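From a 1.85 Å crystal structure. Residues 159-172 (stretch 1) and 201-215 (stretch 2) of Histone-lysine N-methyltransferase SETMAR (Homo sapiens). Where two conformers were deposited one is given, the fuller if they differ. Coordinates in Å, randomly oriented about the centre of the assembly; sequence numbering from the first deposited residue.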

# COMPACT_ATOMS: atom_id res chain seq x y z
N PRO A 159 1.51 -10.10 -2.68
CA PRO A 159 1.92 -9.13 -1.65
C PRO A 159 3.40 -8.80 -1.81
O PRO A 159 3.85 -7.77 -1.38
CB PRO A 159 1.64 -9.90 -0.32
CG PRO A 159 1.79 -11.39 -0.69
CD PRO A 159 1.17 -11.42 -2.10
N ASP A 160 4.14 -9.64 -2.55
CA ASP A 160 5.57 -9.39 -2.77
C ASP A 160 5.78 -8.29 -3.82
O ASP A 160 6.94 -7.92 -4.15
CB ASP A 160 6.30 -10.70 -3.24
CG ASP A 160 5.63 -11.37 -4.44
OD1 ASP A 160 4.43 -11.10 -4.71
OD2 ASP A 160 6.30 -12.22 -5.13
N LEU A 161 4.67 -7.88 -4.46
CA LEU A 161 4.69 -6.79 -5.46
C LEU A 161 3.91 -5.56 -4.95
O LEU A 161 3.72 -4.59 -5.68
CB LEU A 161 4.14 -7.25 -6.81
CG LEU A 161 4.95 -8.41 -7.46
CD1 LEU A 161 4.25 -8.76 -8.83
CD2 LEU A 161 6.45 -8.14 -7.61
N LEU A 162 3.52 -5.58 -3.68
CA LEU A 162 2.65 -4.55 -3.10
C LEU A 162 3.55 -3.85 -2.07
O LEU A 162 3.81 -4.42 -1.04
CB LEU A 162 1.44 -5.26 -2.41
CG LEU A 162 0.28 -4.41 -1.92
CD1 LEU A 162 -0.41 -3.62 -3.08
CD2 LEU A 162 -0.72 -5.33 -1.15
N PRO A 163 4.06 -2.66 -2.35
CA PRO A 163 5.06 -2.11 -1.42
C PRO A 163 4.65 -1.89 0.04
O PRO A 163 5.52 -1.94 0.92
CB PRO A 163 5.52 -0.78 -2.09
CG PRO A 163 5.18 -1.01 -3.61
CD PRO A 163 3.85 -1.80 -3.56
N THR A 164 3.36 -1.62 0.33
CA THR A 164 3.01 -1.42 1.70
C THR A 164 3.28 -2.72 2.45
O THR A 164 3.72 -2.72 3.59
CB THR A 164 1.55 -1.01 1.87
OG1 THR A 164 1.34 0.14 1.05
CG2 THR A 164 1.23 -0.70 3.35
N ASN A 165 3.03 -3.83 1.76
CA ASN A 165 3.19 -5.12 2.40
C ASN A 165 4.69 -5.54 2.50
O ASN A 165 5.17 -5.83 3.61
CB ASN A 165 2.35 -6.14 1.63
CG ASN A 165 1.99 -7.27 2.48
OD1 ASN A 165 2.77 -8.19 2.62
ND2 ASN A 165 0.81 -7.21 3.08
N TYR A 166 5.42 -5.53 1.39
CA TYR A 166 6.81 -6.02 1.41
C TYR A 166 7.82 -5.06 2.10
O TYR A 166 8.87 -5.49 2.59
CB TYR A 166 7.32 -6.45 0.05
CG TYR A 166 7.57 -5.37 -0.98
CD1 TYR A 166 8.61 -4.39 -0.79
CD2 TYR A 166 6.79 -5.29 -2.14
CE1 TYR A 166 8.88 -3.44 -1.78
CE2 TYR A 166 7.04 -4.35 -3.12
CZ TYR A 166 8.04 -3.41 -2.92
OH TYR A 166 8.21 -2.50 -3.91
N HIS A 167 7.44 -3.78 2.21
CA HIS A 167 8.32 -2.77 2.79
C HIS A 167 7.79 -2.26 4.13
O HIS A 167 8.36 -2.58 5.21
CB HIS A 167 8.51 -1.58 1.82
CG HIS A 167 9.54 -0.60 2.30
ND1 HIS A 167 10.85 -0.99 2.53
CD2 HIS A 167 9.47 0.73 2.57
CE1 HIS A 167 11.53 0.07 2.99
NE2 HIS A 167 10.72 1.13 2.99
N VAL A 168 6.72 -1.46 4.10
CA VAL A 168 6.25 -0.85 5.37
C VAL A 168 5.87 -1.90 6.41
O VAL A 168 6.32 -1.85 7.57
CB VAL A 168 5.09 0.23 5.12
CG1 VAL A 168 4.65 0.84 6.43
CG2 VAL A 168 5.56 1.33 4.11
N PHE A 169 5.07 -2.90 6.00
CA PHE A 169 4.60 -3.87 6.95
C PHE A 169 5.70 -4.79 7.50
O PHE A 169 5.63 -5.21 8.63
CB PHE A 169 3.38 -4.69 6.39
CG PHE A 169 2.06 -3.84 6.29
CD1 PHE A 169 1.95 -2.64 6.98
CD2 PHE A 169 0.98 -4.24 5.51
CE1 PHE A 169 0.79 -1.85 6.88
CE2 PHE A 169 -0.22 -3.43 5.43
CZ PHE A 169 -0.28 -2.26 6.10
N LYS A 170 6.68 -5.09 6.66
CA LYS A 170 7.83 -5.86 7.09
C LYS A 170 8.55 -5.17 8.24
O LYS A 170 8.76 -5.76 9.33
CB LYS A 170 8.76 -6.07 5.90
CG LYS A 170 10.16 -6.57 6.24
CD LYS A 170 11.03 -6.67 5.02
CE LYS A 170 11.24 -5.34 4.28
NZ LYS A 170 11.82 -5.61 2.86
N HIS A 171 8.84 -3.90 8.05
CA HIS A 171 9.47 -3.09 9.09
C HIS A 171 8.58 -2.84 10.33
O HIS A 171 9.06 -2.85 11.51
CB HIS A 171 9.95 -1.80 8.51
CG HIS A 171 11.12 -1.96 7.60
ND1 HIS A 171 12.38 -2.27 8.08
CD2 HIS A 171 11.22 -1.95 6.26
CE1 HIS A 171 13.22 -2.39 7.07
NE2 HIS A 171 12.54 -2.22 5.95
N LEU A 172 7.28 -2.71 10.09
CA LEU A 172 6.32 -2.61 11.20
C LEU A 172 6.28 -3.90 12.03
O LEU A 172 6.31 -3.81 13.26
CB LEU A 172 4.91 -2.30 10.69
CG LEU A 172 3.78 -2.15 11.77
CD1 LEU A 172 4.07 -0.93 12.73
CD2 LEU A 172 2.46 -1.94 11.00
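Stretch 2 201-215: DFYATGINQLISRWQ

The most distinctive feature of this contact is the way Y166 is held by stretch 2: the guanidinium of R213 lies flat on one face of its ring, the planes 6° apart and the centres 3.7 Å apart, while the hydroxyl at the ring edge donates a hydrogen bond to the backbone, Y166 OH to G206 O at 2.7 Å. The arginine adds a CH-pi contact, R213 CD standing 3.5 Å from the centroid of the Y166 ring. Its side chain also reaches past the tyrosine to the start of stretch 1, where R213 NH1 donates to D160 O at 2.9 Å, so that one residue both covers the aromatic ring and binds the 3-10 segment 159-161.

Stretch 2 is helical from F202 through Q215, with a kink where the N atoms of L210 and I211 lack bonds to the preceding turn. It packs against the helix that begins at P163 and contains a wider pi-type turn at 164-169. The two helices run in roughly opposite directions, at 141°, and their axes approach to 9.2 Å. Accordingly, the beginning of stretch 2 lies by V168, H167 and H171, and its later turns by L161 and D160.

The backbones come close at G206, whose CA is 5.3 Å from the CA of H167. The absent side chain makes this possible: an ideal CB on G206 would lie 2.6 Å from H167 CD2, a clash. Instead, G206 CA sits over one face of the imidazole, 3.7 Å from its centroid. H167 NE2 donates to F202 O at 2.7 Å, and the H167 and F202 rings form an offset stack with centroids 4.3 Å apart. F202 also turns its edge toward the face of H171, with F202 CE1 3.6 Å from H171 CD2. V168 adds an apolar contact to this end, its CG2 lying 4.1 Å from F202 CE2.

Toward the other end, L210 CD2 packs 3.7 Å from P163 CG and 3.5 Å from Y166 OH, helping G206, Q209 and R213 to form the hole that receives Y166. L161 CD2 lies 4.1 Å from W214 CD1. A water links the same two residues, donating to L161 O at 2.9 Å and accepting from W214 NE1 at 2.7 Å. A second water joins the helices near the middle: it donates to Q209 OE1 (2.6 Å), accepts from K170 NZ (2.9 Å) and lies 2.7 Å from H167 ND1. Altogether the contact buries 722 Å², summed over both sides.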

# COMPACT_ATOMS: atom_id res chain seq x y z
N ASP A 201 14.04 9.16 3.55
CA ASP A 201 14.23 8.29 2.38
C ASP A 201 13.59 6.89 2.51
O ASP A 201 13.68 6.07 1.58
CB ASP A 201 15.76 8.00 2.17
CG ASP A 201 16.39 7.34 3.38
OD1 ASP A 201 16.37 7.97 4.47
OD2 ASP A 201 16.87 6.16 3.29
N PHE A 202 12.99 6.62 3.68
CA PHE A 202 12.43 5.32 3.93
C PHE A 202 11.40 4.89 2.90
O PHE A 202 11.39 3.71 2.41
CB PHE A 202 11.86 5.26 5.34
CG PHE A 202 11.11 3.99 5.66
CD1 PHE A 202 11.80 2.82 5.89
CD2 PHE A 202 9.70 3.98 5.70
CE1 PHE A 202 11.10 1.60 6.24
CE2 PHE A 202 8.95 2.79 6.00
CZ PHE A 202 9.67 1.57 6.24
N TYR A 203 10.49 5.81 2.59
CA TYR A 203 9.42 5.51 1.62
C TYR A 203 9.97 5.26 0.21
O TYR A 203 9.55 4.33 -0.47
CB TYR A 203 8.31 6.59 1.71
CG TYR A 203 7.74 6.63 3.12
CD1 TYR A 203 6.79 5.65 3.54
CD2 TYR A 203 8.19 7.56 4.05
CE1 TYR A 203 6.31 5.62 4.83
CE2 TYR A 203 7.70 7.57 5.37
CZ TYR A 203 6.73 6.59 5.73
OH TYR A 203 6.21 6.56 6.96
N ALA A 204 10.95 6.06 -0.18
CA ALA A 204 11.49 6.00 -1.53
C ALA A 204 12.05 4.60 -1.79
O ALA A 204 11.91 4.09 -2.91
CB ALA A 204 12.57 7.04 -1.71
N THR A 205 12.66 4.04 -0.73
CA THR A 205 13.21 2.66 -0.75
C THR A 205 12.15 1.67 -1.22
O THR A 205 12.39 0.87 -2.12
CB THR A 205 13.75 2.21 0.60
OG1 THR A 205 14.76 3.12 1.07
CG2 THR A 205 14.39 0.80 0.53
N GLY A 206 10.99 1.67 -0.54
CA GLY A 206 9.94 0.73 -0.89
C GLY A 206 9.46 0.84 -2.33
O GLY A 206 9.29 -0.17 -3.01
N ILE A 207 9.24 2.08 -2.77
CA ILE A 207 8.73 2.36 -4.09
C ILE A 207 9.75 1.89 -5.11
O ILE A 207 9.43 1.09 -5.99
CB ILE A 207 8.49 3.90 -4.30
CG1 ILE A 207 7.40 4.36 -3.34
CG2 ILE A 207 8.16 4.19 -5.77
CD1 ILE A 207 6.04 3.79 -3.64
N ASN A 208 10.96 2.39 -4.96
CA ASN A 208 12.06 2.14 -5.94
C ASN A 208 12.43 0.64 -6.14
O ASN A 208 12.77 0.20 -7.26
CB ASN A 208 13.22 3.09 -5.64
CG ASN A 208 12.87 4.51 -6.10
OD1 ASN A 208 12.72 4.74 -7.31
ND2 ASN A 208 12.73 5.46 -5.16
N GLN A 209 12.21 -0.13 -5.09
CA GLN A 209 12.41 -1.59 -5.15
C GLN A 209 11.48 -2.24 -6.15
O GLN A 209 11.78 -3.34 -6.56
CB GLN A 209 12.23 -2.23 -3.79
CG GLN A 209 13.55 -2.10 -3.05
CD GLN A 209 13.51 -2.60 -1.63
OE1 GLN A 209 12.49 -3.04 -1.15
NE2 GLN A 209 14.68 -2.54 -0.95
N LEU A 210 10.37 -1.58 -6.55
CA LEU A 210 9.48 -2.22 -7.51
C LEU A 210 10.17 -2.72 -8.78
O LEU A 210 9.78 -3.81 -9.30
CB LEU A 210 8.31 -1.28 -7.95
CG LEU A 210 7.19 -1.03 -6.93
CD1 LEU A 210 6.31 0.15 -7.41
CD2 LEU A 210 6.31 -2.33 -6.83
N ILE A 211 11.08 -1.93 -9.33
CA ILE A 211 11.72 -2.33 -10.58
C ILE A 211 12.45 -3.65 -10.42
O ILE A 211 12.28 -4.60 -11.22
CB ILE A 211 12.70 -1.26 -11.08
CG1 ILE A 211 11.93 0.05 -11.23
CG2 ILE A 211 13.25 -1.67 -12.46
CD1 ILE A 211 10.92 -0.09 -12.33
N SER A 212 13.21 -3.74 -9.35
CA SER A 212 13.96 -4.99 -9.09
C SER A 212 13.04 -6.19 -8.83
O SER A 212 13.32 -7.32 -9.31
CB SER A 212 15.03 -4.79 -7.98
OG SER A 212 14.45 -4.51 -6.73
N ARG A 213 11.92 -5.96 -8.15
CA ARG A 213 10.96 -7.02 -7.86
C ARG A 213 10.18 -7.46 -9.11
O ARG A 213 9.94 -8.68 -9.31
CB ARG A 213 9.98 -6.58 -6.79
CG ARG A 213 10.69 -6.54 -5.41
CD ARG A 213 9.71 -6.12 -4.38
NE ARG A 213 10.36 -6.21 -3.07
CZ ARG A 213 10.17 -7.18 -2.19
NH1 ARG A 213 9.28 -8.15 -2.42
NH2 ARG A 213 10.87 -7.17 -1.03
N TRP A 214 9.73 -6.49 -9.93
CA TRP A 214 9.19 -6.90 -11.25
C TRP A 214 10.14 -7.79 -12.03
O TRP A 214 9.73 -8.83 -12.64
CB TRP A 214 8.75 -5.70 -12.11
CG TRP A 214 7.59 -4.95 -11.44
CD1 TRP A 214 6.61 -5.45 -10.65
CD2 TRP A 214 7.37 -3.53 -11.53
NE1 TRP A 214 5.74 -4.41 -10.23
CE2 TRP A 214 6.19 -3.23 -10.81
CE3 TRP A 214 8.02 -2.50 -12.20
CZ2 TRP A 214 5.70 -1.91 -10.68
CZ3 TRP A 214 7.54 -1.20 -12.09
CH2 TRP A 214 6.38 -0.92 -11.32
N GLN A 215 11.41 -7.41 -12.04
CA GLN A 215 12.40 -8.18 -12.81
C GLN A 215 12.63 -9.55 -12.25
O GLN A 215 12.79 -10.53 -12.99
CB GLN A 215 13.74 -7.43 -12.94
CG GLN A 215 14.72 -8.10 -13.97
CD GLN A 215 14.12 -8.22 -15.35
OE1 GLN A 215 13.72 -7.21 -15.94
NE2 GLN A 215 14.04 -9.44 -15.89
O HOH W 1 3.64 -3.96 -8.52
O HOH W 2 12.10 -3.14 1.42